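Local coordinates for HP0958 (Helicobacter pylori, PDB 3NA7), which probably acts in flagellar biogenesis as an export chaperone and post-transcriptional regulator, combining a coiled-coil hairpin with a zinc ribbon, at residues S14-D17 and K18-D21. Sequence-based numbering, arbitrary orientation.
Sequences SHLD and KEID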
ATOM      1  N   SER A  14     -25.392   5.003 -20.306  1.00 62.50           N
ATOM      2  CA  SER A  14     -24.480   5.554 -19.308  1.00 64.21           C
ATOM      3  C   SER A  14     -24.733   4.942 -17.940  1.00 64.31           C
ATOM      4  O   SER A  14     -23.807   4.828 -17.133  1.00 63.91           O
ATOM      5  CB  SER A  14     -24.605   7.075 -19.215  1.00 67.66           C
ATOM      6  OG  SER A  14     -25.760   7.449 -18.467  1.00 72.81           O
ATOM      7  N   HIS A  15     -25.973   4.544 -17.683  1.00 63.93           N
ATOM      8  CA  HIS A  15     -26.277   3.830 -16.444  1.00 65.76           C
ATOM      9  C   HIS A  15     -25.692   2.422 -16.400  1.00 62.01           C
ATOM     10  O   HIS A  15     -25.278   1.956 -15.330  1.00 61.53           O
ATOM     11  CB  HIS A  15     -27.783   3.841 -16.117  1.00 68.65           C
ATOM     12  CG  HIS A  15     -28.235   5.114 -15.471  1.00 74.84           C
ATOM     13  ND1 HIS A  15     -29.322   5.836 -15.921  1.00 79.84           N
ATOM     14  CD2 HIS A  15     -27.718   5.814 -14.433  1.00 76.95           C
ATOM     15  CE1 HIS A  15     -29.454   6.925 -15.184  1.00 83.26           C
ATOM     16  NE2 HIS A  15     -28.498   6.932 -14.270  1.00 83.59           N
ATOM     17  N   LEU A  16     -25.666   1.748 -17.547  1.00 58.89           N
ATOM     18  CA  LEU A  16     -25.047   0.419 -17.631  1.00 56.77           C
ATOM     19  C   LEU A  16     -23.521   0.513 -17.527  1.00 55.30           C
ATOM     20  O   LEU A  16     -22.887  -0.360 -16.950  1.00 55.80           O
ATOM     21  CB  LEU A  16     -25.440  -0.302 -18.919  1.00 56.22           C
ATOM     22  CG  LEU A  16     -26.916  -0.657 -19.139  1.00 58.01           C
ATOM     23  CD1 LEU A  16     -27.062  -1.330 -20.478  1.00 57.50           C
ATOM     24  CD2 LEU A  16     -27.462  -1.563 -18.059  1.00 55.82           C
ATOM     25  N   ASP A  17     -22.931   1.573 -18.072  1.00 53.84           N
ATOM     26  CA  ASP A  17     -21.505   1.816 -17.870  1.00 52.78           C
ATOM     27  C   ASP A  17     -21.171   2.014 -16.385  1.00 53.77           C
ATOM     28  O   ASP A  17     -20.194   1.457 -15.900  1.00 50.21           O
ATOM     29  CB  ASP A  17     -21.012   2.999 -18.698  1.00 51.81           C
ATOM     30  CG  ASP A  17     -20.728   2.624 -20.154  1.00 54.90           C
ATOM     31  OD1 ASP A  17     -20.302   1.479 -20.435  1.00 55.91           O
ATOM     32  OD2 ASP A  17     -20.934   3.486 -21.033  1.00 58.26           O
ATOM     33  N   LYS A  18     -21.989   2.805 -15.682  1.00 56.96           N
ATOM     34  CA  LYS A  18     -21.819   3.056 -14.243  1.00 59.34           C
ATOM     35  C   LYS A  18     -21.981   1.785 -13.442  1.00 58.69           C
ATOM     36  O   LYS A  18     -21.262   1.590 -12.460  1.00 61.60           O
ATOM     37  CB  LYS A  18     -22.816   4.097 -13.721  1.00 61.80           C
ATOM     38  CG  LYS A  18     -22.621   5.498 -14.241  1.00 64.40           C
ATOM     39  CD  LYS A  18     -23.697   6.411 -13.663  1.00 71.59           C
ATOM     40  CE  LYS A  18     -23.683   7.788 -14.310  1.00 73.56           C
ATOM     41  NZ  LYS A  18     -24.562   8.758 -13.597  1.00 77.87           N
ATOM     42  N   GLU A  19     -22.920   0.928 -13.850  1.00 57.33           N
ATOM     43  CA  GLU A  19     -23.100  -0.380 -13.209  1.00 56.65           C
ATOM     44  C   GLU A  19     -21.844  -1.214 -13.297  1.00 54.64           C
ATOM     45  O   GLU A  19     -21.355  -1.710 -12.289  1.00 53.46           O
ATOM     46  CB  GLU A  19     -24.260  -1.162 -13.825  1.00 57.61           C
ATOM     47  CG  GLU A  19     -25.635  -0.719 -13.349  1.00 64.27           C
ATOM     48  CD  GLU A  19     -26.693  -1.823 -13.489  1.00 70.01           C
ATOM     49  OE1 GLU A  19     -26.744  -2.757 -12.634  1.00 70.54           O
ATOM     50  OE2 GLU A  19     -27.483  -1.742 -14.452  1.00 69.07           O
ATOM     51  N   ILE A  20     -21.328  -1.385 -14.511  1.00 53.88           N
ATOM     52  CA  ILE A  20     -20.082  -2.109 -14.717  1.00 54.03           C
ATOM     53  C   ILE A  20     -18.960  -1.549 -13.846  1.00 54.42           C
ATOM     54  O   ILE A  20     -18.272  -2.304 -13.171  1.00 55.66           O
ATOM     55  CB  ILE A  20     -19.663  -2.145 -16.194  1.00 54.63           C
ATOM     56  CG1 ILE A  20     -20.690  -2.955 -16.987  1.00 53.03           C
ATOM     57  CG2 ILE A  20     -18.227  -2.718 -16.326  1.00 55.43           C
ATOM     58  CD1 ILE A  20     -20.541  -2.958 -18.477  1.00 59.14           C
ATOM     59  N   ASP A  21     -18.823  -0.230 -13.805  1.00 55.04           N
ATOM     60  CA  ASP A  21     -17.748   0.383 -13.033  1.00 56.85           C
ATOM     61  C   ASP A  21     -17.890   0.324 -11.523  1.00 57.09           C
ATOM     62  O   ASP A  21     -16.888   0.208 -10.833  1.00 55.02           O
ATOM     63  CB  ASP A  21     -17.553   1.835 -13.441  1.00 59.08           C
ATOM     64  CG  ASP A  21     -16.478   1.993 -14.496  1.00 65.90           C
ATOM     65  OD1 ASP A  21     -15.270   1.917 -14.130  1.00 66.80           O
ATOM     66  OD2 ASP A  21     -16.847   2.200 -15.678  1.00 66.93           O
TER
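From S14 to D21 the chain is one run of α-helix, in which the amides of K18, E19, I20 and D21 donate i+4 hydrogen bonds to the carbonyls of S14, H15, L16 and D17, that from I20 N to L16 O, at 3.1 Å, being nearly straight (175°). The side chains illustrate the i+3 pairing of a helix surface, with chains four residues on lying over the carbonyls of the turn before. K18 turns back along the axis: with CG anti to its own carbonyl carbon (chi1 -67°) and the chain extended beyond, its CG passes 3.2 Å from S14 O. Further out, K18 CD lies 4.1 Å from H15 CD2, approaching the imidazole obliquely, and the two side chains run alongside each other in the same direction. One residue on, a methyl of L16, CD2, meets the carboxylate of E19 at OE2, 3.6 Å away, where the side chains cross at a slant. I20 sets CG1 3.4 Å from L16 O. The carboxylate of D17 finds its partners outside this stretch of helix: K166 by a salt bridge through OD1 and Y181 by a hydrogen bond through OD2. Helix 4-22 is thus joined to the long coiled-coil helix 91-171, where L16 and I20 pack on I162 and which also supplies K166, and to helix 175-188 through Y181, while D17, K18 and D21 touch N190 in a loop.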